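Local coordinates for HD domain-containing protein (Aquifex aeolicus, PDB 2HEK) that is of unknown function but binds zinc and guanosine diphosphate at separate sites, and may have the dGTPase activity generally assigned to its family, at residues D107-V112 / R136-K141; E147-E152 / N194-D199. One frame throughout, in Å; residues are numbered along the deposited sequence.

Following the chain from the N terminus, contact 1 comes first: it brings the start of helix 108-115 against the end of helix 128-139 and closes a mostly helical loop of 23 residues, all within the HD domain. Contact 2 opens after contact 1 has closed, so the two stand in series, neither nested nor crossed. It sets helix 145-155 of the HD domain against strand 195-199, in the HD-associated region, across a 41-residue loop that holds helix 160-173. The successive helices 128-139 and 145-155 join the two contacts, whose centres lie about 18 Å apart, through the R136-E147 salt bridge and a probable hydrogen bond from S151 OG to I137 O.

Contact 1 (D107-V112 / R136-K141); sequences DFTERV and RITLGK
L139 pushes its two methyls against the first turn of helix 108-115, CD2 lying 3.4 Å from D107 OD1. The D107 and L139 side chains slide past each other in opposite directions, and CD2 sits over the flat face of the carboxylate, near OD1, OD2 and CG, the last at 3.6 Å. At D107, chi1 (-172°) sets CG anti to the backbone N; from there OD1 accepts from T109 N at 2.8 Å as N-cap, on its anti side and 19° out of the carboxylate plane. The tighter part of the contact lies here and at T109, whose CB is 3.8 Å from L139 CD2. T109 and T138 meet tip to tip, their CG2 methyls 4.1 Å apart, while T138 OG1 bonds to A80 O; the T138 side chain touches H84 and lies about 9 Å from the bound zinc. Packing is looser at E110: its CB only skirts L139 CD1, at 4.2 Å, and the extended chain carries the carboxylate on to a salt bridge with K114. A Schellman motif follows L139, with G140 at positive phi and exposed, and K141 N bonded to R136 O. An alanine in place of D107 would probably leave T109 N without its capping acceptor and open a gap beside L139 CD2. Across the segments the contact is made by van der Waals packing, methyl on methyl and methyl on carboxylate face; the polar reach of D107 seems directed to capping its own helix, while packing joins it to the other.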
ATOM      1  N   ASP A 107       3.084  -3.698  40.929  1.00 57.34           N
ATOM      2  CA  ASP A 107       2.677  -3.686  39.529  1.00 53.55           C
ATOM      3  C   ASP A 107       2.057  -5.056  39.187  1.00 48.74           C
ATOM      4  O   ASP A 107       2.631  -6.101  39.507  1.00 47.22           O
ATOM      5  CB  ASP A 107       3.906  -3.366  38.670  1.00 55.41           C
ATOM      6  CG  ASP A 107       3.568  -3.128  37.220  1.00 58.07           C
ATOM      7  OD1 ASP A 107       3.211  -4.109  36.542  1.00 61.05           O
ATOM      8  OD2 ASP A 107       3.683  -1.965  36.749  1.00 56.70           O
ATOM      9  N   PHE A 108       0.869  -5.042  38.581  1.00 44.49           N
ATOM     10  CA  PHE A 108       0.165  -6.280  38.227  1.00 42.99           C
ATOM     11  C   PHE A 108       0.910  -7.136  37.195  1.00 39.20           C
ATOM     12  O   PHE A 108       0.746  -8.348  37.184  1.00 38.06           O
ATOM     13  CB  PHE A 108      -1.267  -6.001  37.786  1.00 48.76           C
ATOM     14  CG  PHE A 108      -2.228  -5.859  38.929  1.00 49.79           C
ATOM     15  CD1 PHE A 108      -2.494  -4.613  39.476  1.00 53.03           C
ATOM     16  CD2 PHE A 108      -2.842  -6.978  39.480  1.00 49.92           C
ATOM     17  CE1 PHE A 108      -3.385  -4.484  40.558  1.00 54.58           C
ATOM     18  CE2 PHE A 108      -3.721  -6.859  40.547  1.00 51.53           C
ATOM     19  CZ  PHE A 108      -3.997  -5.607  41.084  1.00 51.74           C
ATOM     20  N   THR A 109       1.744  -6.518  36.356  1.00 36.21           N
ATOM     21  CA  THR A 109       2.571  -7.293  35.409  1.00 37.23           C
ATOM     22  C   THR A 109       3.549  -8.170  36.155  1.00 36.14           C
ATOM     23  O   THR A 109       3.731  -9.318  35.788  1.00 36.83           O
ATOM     24  CB  THR A 109       3.326  -6.407  34.403  1.00 37.53           C
ATOM     25  OG1 THR A 109       2.368  -5.723  33.590  1.00 41.82           O
ATOM     26  CG2 THR A 109       4.210  -7.241  33.496  1.00 37.46           C
ATOM     27  N   GLU A 110       4.200  -7.612  37.182  1.00 34.38           N
ATOM     28  CA  GLU A 110       5.111  -8.379  38.024  1.00 36.84           C
ATOM     29  C   GLU A 110       4.345  -9.467  38.750  1.00 33.85           C
ATOM     30  O   GLU A 110       4.809 -10.599  38.778  1.00 34.32           O
ATOM     31  CB  GLU A 110       5.911  -7.496  39.030  1.00 33.05           C
ATOM     32  CG  GLU A 110       6.824  -8.335  39.980  1.00 38.03           C
ATOM     33  CD  GLU A 110       7.733  -7.450  40.862  1.00 39.26           C
ATOM     34  OE1 GLU A 110       7.538  -6.233  40.843  1.00 45.34           O
ATOM     35  OE2 GLU A 110       8.639  -7.957  41.558  1.00 45.27           O
ATOM     36  N   ARG A 111       3.166  -9.169  39.299  1.00 33.38           N
ATOM     37  CA  ARG A 111       2.369 -10.157  39.999  1.00 37.56           C
ATOM     38  C   ARG A 111       1.950 -11.337  39.122  1.00 38.34           C
ATOM     39  O   ARG A 111       2.027 -12.485  39.554  1.00 39.54           O
ATOM     40  CB  ARG A 111       1.121  -9.479  40.600  1.00 40.23           C
ATOM     41  CG  ARG A 111       1.431  -8.504  41.720  1.00 42.39           C
ATOM     42  CD  ARG A 111       0.209  -8.218  42.567  1.00 44.51           C
ATOM     43  NE  ARG A 111      -0.341  -9.444  43.145  1.00 44.95           N
ATOM     44  CZ  ARG A 111      -1.562  -9.544  43.657  1.00 43.42           C
ATOM     45  NH1 ARG A 111      -2.355  -8.479  43.673  1.00 43.16           N
ATOM     46  NH2 ARG A 111      -1.975 -10.690  44.163  1.00 42.43           N
ATOM     47  N   VAL A 112       1.517 -11.047  37.901  1.00 35.82           N
ATOM     48  CA  VAL A 112       1.079 -12.095  36.961  1.00 34.55           C
ATOM     49  C   VAL A 112       2.282 -13.007  36.580  1.00 34.28           C
ATOM     50  O   VAL A 112       2.169 -14.225  36.517  1.00 37.26           O
ATOM     51  CB  VAL A 112       0.337 -11.516  35.725  1.00 32.97           C
ATOM     52  CG1 VAL A 112       0.071 -12.595  34.689  1.00 31.67           C
ATOM     53  CG2 VAL A 112      -0.977 -10.868  36.146  1.00 32.74           C
ATOM     54  N   ARG A 136      12.230  -6.314  35.643  1.00 35.24           N
ATOM     55  CA  ARG A 136      12.708  -4.923  35.668  1.00 33.30           C
ATOM     56  C   ARG A 136      12.733  -4.308  34.277  1.00 33.48           C
ATOM     57  O   ARG A 136      12.334  -3.174  34.097  1.00 34.21           O
ATOM     58  CB  ARG A 136      14.120  -4.850  36.293  1.00 34.46           C
ATOM     59  CG  ARG A 136      14.076  -4.992  37.821  1.00 36.86           C
ATOM     60  CD  ARG A 136      15.386  -4.575  38.528  1.00 33.61           C
ATOM     61  NE  ARG A 136      16.496  -5.469  38.210  1.00 37.44           N
ATOM     62  CZ  ARG A 136      16.726  -6.615  38.869  1.00 34.36           C
ATOM     63  NH1 ARG A 136      15.918  -7.013  39.834  1.00 34.55           N
ATOM     64  NH2 ARG A 136      17.734  -7.367  38.543  1.00 29.73           N
ATOM     65  N   ILE A 137      13.254  -5.060  33.321  1.00 33.20           N
ATOM     66  CA  ILE A 137      13.361  -4.641  31.942  1.00 32.74           C
ATOM     67  C   ILE A 137      11.958  -4.317  31.399  1.00 34.94           C
ATOM     68  O   ILE A 137      11.725  -3.227  30.847  1.00 33.09           O
ATOM     69  CB  ILE A 137      14.083  -5.719  31.110  1.00 33.00           C
ATOM     70  CG1 ILE A 137      15.572  -5.716  31.480  1.00 32.52           C
ATOM     71  CG2 ILE A 137      13.894  -5.509  29.532  1.00 33.90           C
ATOM     72  CD1 ILE A 137      16.275  -6.968  31.125  1.00 32.05           C
ATOM     73  N   THR A 138      11.017  -5.225  31.618  1.00 33.32           N
ATOM     74  CA  THR A 138       9.680  -5.013  31.099  1.00 36.42           C
ATOM     75  C   THR A 138       8.926  -3.873  31.793  1.00 38.37           C
ATOM     76  O   THR A 138       8.064  -3.249  31.181  1.00 38.14           O
ATOM     77  CB  THR A 138       8.831  -6.308  31.027  1.00 37.01           C
ATOM     78  OG1 THR A 138       7.907  -6.170  29.934  1.00 39.28           O
ATOM     79  CG2 THR A 138       8.069  -6.575  32.339  1.00 36.66           C
ATOM     80  N   LEU A 139       9.242  -3.586  33.055  1.00 37.49           N
ATOM     81  CA  LEU A 139       8.543  -2.504  33.742  1.00 38.18           C
ATOM     82  C   LEU A 139       9.219  -1.170  33.568  1.00 37.29           C
ATOM     83  O   LEU A 139       8.739  -0.169  34.095  1.00 39.91           O
ATOM     84  CB  LEU A 139       8.397  -2.788  35.236  1.00 37.91           C
ATOM     85  CG  LEU A 139       7.655  -4.053  35.616  1.00 40.36           C
ATOM     86  CD1 LEU A 139       7.651  -4.178  37.134  1.00 42.63           C
ATOM     87  CD2 LEU A 139       6.258  -4.018  35.074  1.00 42.71           C
ATOM     88  N   GLY A 140      10.333  -1.146  32.860  1.00 37.14           N
ATOM     89  CA  GLY A 140      11.142   0.076  32.768  1.00 41.78           C
ATOM     90  C   GLY A 140      11.763   0.520  34.106  1.00 43.57           C
ATOM     91  O   GLY A 140      11.857   1.720  34.383  1.00 40.37           O
ATOM     92  N   LYS A 141      12.175  -0.441  34.942  1.00 42.61           N
ATOM     93  CA  LYS A 141      12.874  -0.125  36.202  1.00 44.01           C
ATOM     94  C   LYS A 141      14.250  -0.801  36.311  1.00 41.05           C
ATOM     95  O   LYS A 141      14.476  -1.588  37.226  1.00 40.98           O
ATOM     96  CB  LYS A 141      12.006  -0.512  37.396  1.00 47.76           C
ATOM     97  CG  LYS A 141      10.594  -0.053  37.275  1.00 54.18           C
ATOM     98  CD  LYS A 141      10.039   0.337  38.613  1.00 61.06           C
ATOM     99  CE  LYS A 141       8.822   1.243  38.448  1.00 64.88           C
ATOM    100  NZ  LYS A 141       8.623   2.128  39.632  1.00 67.97           N
TER

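Contact 2 (E147-E152 / N194-D199)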
ATOM      1  N   GLU A 147      20.622  -3.622  31.921  1.00 38.49           N
ATOM      2  CA  GLU A 147      19.189  -3.643  32.063  1.00 38.54           C
ATOM      3  C   GLU A 147      18.571  -2.390  31.448  1.00 38.85           C
ATOM      4  O   GLU A 147      17.498  -2.473  30.866  1.00 36.66           O
ATOM      5  CB  GLU A 147      18.761  -3.777  33.496  1.00 36.78           C
ATOM      6  CG  GLU A 147      19.017  -5.195  34.112  1.00 39.97           C
ATOM      7  CD  GLU A 147      18.662  -5.251  35.605  1.00 41.12           C
ATOM      8  OE1 GLU A 147      17.904  -4.376  36.074  1.00 40.06           O
ATOM      9  OE2 GLU A 147      19.126  -6.180  36.323  1.00 44.46           O
ATOM     10  N   LYS A 148      19.247  -1.249  31.576  1.00 37.09           N
ATOM     11  CA  LYS A 148      18.719   0.003  31.030  1.00 39.12           C
ATOM     12  C   LYS A 148      18.686  -0.038  29.500  1.00 36.75           C
ATOM     13  O   LYS A 148      17.682   0.349  28.910  1.00 33.03           O
ATOM     14  CB  LYS A 148      19.482   1.238  31.543  1.00 43.20           C
ATOM     15  CG  LYS A 148      18.939   2.588  31.009  1.00 43.49           C
ATOM     16  CD  LYS A 148      19.820   3.738  31.476  1.00 48.05           C
ATOM     17  CE  LYS A 148      19.268   5.106  31.089  1.00 51.24           C
ATOM     18  NZ  LYS A 148      20.181   6.222  31.631  1.00 58.75           N
ATOM     19  N   LEU A 149      19.755  -0.513  28.862  1.00 36.68           N
ATOM     20  CA  LEU A 149      19.748  -0.645  27.399  1.00 38.64           C
ATOM     21  C   LEU A 149      18.591  -1.544  26.937  1.00 39.07           C
ATOM     22  O   LEU A 149      17.875  -1.219  25.983  1.00 36.20           O
ATOM     23  CB  LEU A 149      21.090  -1.207  26.870  1.00 37.98           C
ATOM     24  CG  LEU A 149      21.179  -1.580  25.386  1.00 39.72           C
ATOM     25  CD1 LEU A 149      20.988  -0.336  24.482  1.00 43.32           C
ATOM     26  CD2 LEU A 149      22.501  -2.261  25.051  1.00 40.19           C
ATOM     27  N   LEU A 150      18.434  -2.691  27.599  1.00 33.84           N
ATOM     28  CA  LEU A 150      17.443  -3.661  27.186  1.00 33.79           C
ATOM     29  C   LEU A 150      16.065  -3.094  27.395  1.00 31.81           C
ATOM     30  O   LEU A 150      15.194  -3.271  26.536  1.00 32.21           O
ATOM     31  CB  LEU A 150      17.620  -5.020  27.933  1.00 35.53           C
ATOM     32  CG  LEU A 150      18.919  -5.796  27.642  1.00 36.56           C
ATOM     33  CD1 LEU A 150      18.917  -7.158  28.342  1.00 37.81           C
ATOM     34  CD2 LEU A 150      19.089  -6.000  26.120  1.00 39.56           C
ATOM     35  N   SER A 151      15.875  -2.389  28.517  1.00 25.82           N
ATOM     36  CA  SER A 151      14.589  -1.788  28.827  1.00 29.64           C
ATOM     37  C   SER A 151      14.220  -0.689  27.815  1.00 32.88           C
ATOM     38  O   SER A 151      13.049  -0.572  27.437  1.00 31.17           O
ATOM     39  CB  SER A 151      14.599  -1.204  30.227  1.00 31.16           C
ATOM     40  OG  SER A 151      13.288  -0.840  30.577  1.00 34.75           O
ATOM     41  N   GLU A 152      15.223   0.082  27.370  1.00 34.21           N
ATOM     42  CA  GLU A 152      15.050   1.123  26.326  1.00 34.94           C
ATOM     43  C   GLU A 152      14.538   0.522  25.012  1.00 33.10           C
ATOM     44  O   GLU A 152      13.748   1.155  24.300  1.00 30.84           O
ATOM     45  CB  GLU A 152      16.374   1.838  26.028  1.00 38.07           C
ATOM     46  CG  GLU A 152      16.749   2.887  27.046  1.00 41.17           C
ATOM     47  CD  GLU A 152      18.085   3.607  26.751  1.00 44.76           C
ATOM     48  OE1 GLU A 152      18.766   3.350  25.726  1.00 47.38           O
ATOM     49  OE2 GLU A 152      18.469   4.430  27.603  1.00 51.93           O
ATOM     50  N   ASN A 194      26.027   3.095  25.700  1.00 57.81           N
ATOM     51  CA  ASN A 194      24.947   2.311  26.287  1.00 61.04           C
ATOM     52  C   ASN A 194      23.506   2.867  26.144  1.00 59.24           C
ATOM     53  O   ASN A 194      22.611   2.496  26.909  1.00 58.58           O
ATOM     54  CB  ASN A 194      25.269   2.016  27.755  1.00 64.46           C
ATOM     55  CG  ASN A 194      24.695   0.715  28.210  1.00 66.30           C
ATOM     56  OD1 ASN A 194      23.786   0.696  29.038  1.00 69.61           O
ATOM     57  ND2 ASN A 194      25.189  -0.391  27.646  1.00 66.30           N
ATOM     58  N   LYS A 195      23.285   3.749  25.170  1.00 56.65           N
ATOM     59  CA  LYS A 195      21.928   4.218  24.860  1.00 54.23           C
ATOM     60  C   LYS A 195      21.539   3.735  23.472  1.00 49.24           C
ATOM     61  O   LYS A 195      22.419   3.531  22.614  1.00 43.96           O
ATOM     62  CB  LYS A 195      21.843   5.744  24.869  1.00 59.90           C
ATOM     63  CG  LYS A 195      22.140   6.424  26.187  1.00 66.23           C
ATOM     64  CD  LYS A 195      22.340   7.924  25.958  1.00 71.42           C
ATOM     65  CE  LYS A 195      23.464   8.495  26.840  1.00 75.87           C
ATOM     66  NZ  LYS A 195      23.159   8.428  28.309  1.00 79.11           N
ATOM     67  N   VAL A 196      20.232   3.560  23.245  1.00 45.00           N
ATOM     68  CA  VAL A 196      19.694   3.407  21.886  1.00 41.48           C
ATOM     69  C   VAL A 196      19.609   4.806  21.282  1.00 38.34           C
ATOM     70  O   VAL A 196      18.945   5.689  21.825  1.00 38.34           O
ATOM     71  CB  VAL A 196      18.287   2.729  21.873  1.00 40.36           C
ATOM     72  CG1 VAL A 196      17.741   2.615  20.411  1.00 39.27           C
ATOM     73  CG2 VAL A 196      18.343   1.340  22.517  1.00 40.40           C
ATOM     74  N   VAL A 197      20.316   5.032  20.187  1.00 37.98           N
ATOM     75  CA  VAL A 197      20.328   6.368  19.560  1.00 35.64           C
ATOM     76  C   VAL A 197      19.977   6.214  18.082  1.00 34.38           C
ATOM     77  O   VAL A 197      19.933   5.092  17.599  1.00 32.52           O
ATOM     78  CB  VAL A 197      21.742   7.077  19.713  1.00 37.18           C
ATOM     79  CG1 VAL A 197      22.139   7.190  21.183  1.00 37.62           C
ATOM     80  CG2 VAL A 197      22.822   6.335  18.959  1.00 33.74           C
ATOM     81  N   VAL A 198      19.789   7.318  17.352  1.00 31.95           N
ATOM     82  CA  VAL A 198      19.531   7.225  15.913  1.00 34.37           C
ATOM     83  C   VAL A 198      20.761   7.735  15.153  1.00 34.18           C
ATOM     84  O   VAL A 198      21.251   8.808  15.453  1.00 38.96           O
ATOM     85  CB  VAL A 198      18.287   8.079  15.490  1.00 34.81           C
ATOM     86  CG1 VAL A 198      17.904   7.849  13.993  1.00 32.83           C
ATOM     87  CG2 VAL A 198      17.081   7.782  16.399  1.00 35.17           C
ATOM     88  N   ASP A 199      21.275   6.961  14.207  1.00 35.32           N
ATOM     89  CA  ASP A 199      22.304   7.456  13.293  1.00 36.23           C
ATOM     90  C   ASP A 199      21.771   8.644  12.479  1.00 40.31           C
ATOM     91  O   ASP A 199      20.578   8.736  12.191  1.00 39.01           O
ATOM     92  CB  ASP A 199      22.734   6.368  12.341  1.00 37.49           C
ATOM     93  CG  ASP A 199      24.000   6.744  11.597  1.00 44.75           C
ATOM     94  OD1 ASP A 199      25.034   6.909  12.276  1.00 47.52           O
ATOM     95  OD2 ASP A 199      23.965   6.909  10.359  1.00 45.47           O
TER
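E152 OE1 accepts from V196 N at 2.9 Å, a nearly straight bond (167° at the hydrogen) in which the N-H comes in almost in line with the C-O bond of the carboxylate. E152 places CG anti to its carbonyl carbon (chi1 -79°) and runs extended from there, so that a helix side chain reaches the strand backbone. The same oxygen lies 3.4 Å from K195 CA and 3.8 Å from V196 CG2, against the start of the strand. Strand 195-199 pairs antiparallel with 189-192 on one side and parallel with 326-329 on the other, in a small mixed sheet; helix 145-155 of the HD domain meets it near the turn at N194, where the axes of the segments 147-152 and 195-199 come within 7.9 Å at 45°. One turn back on the helix, L149 supplies the apolar half: its CD1 touches V196 CG2 at 3.7 Å, the two side chains crossing at about a right angle. The L149 and N194 side chains cross at a slant, and L149 CD1 lies 4.1 Å from the backbone O of N194; L149 also touches V191 of the neighbouring strand. V196 also touches I153 and F158. At the outer side K195 bends at chi3 and chi4, bringing NZ to 5.0 Å from K148 NZ, a proximity of like charges that the E152 carboxylate, with OE2 6.2 Å from K195 NZ, may partly offset.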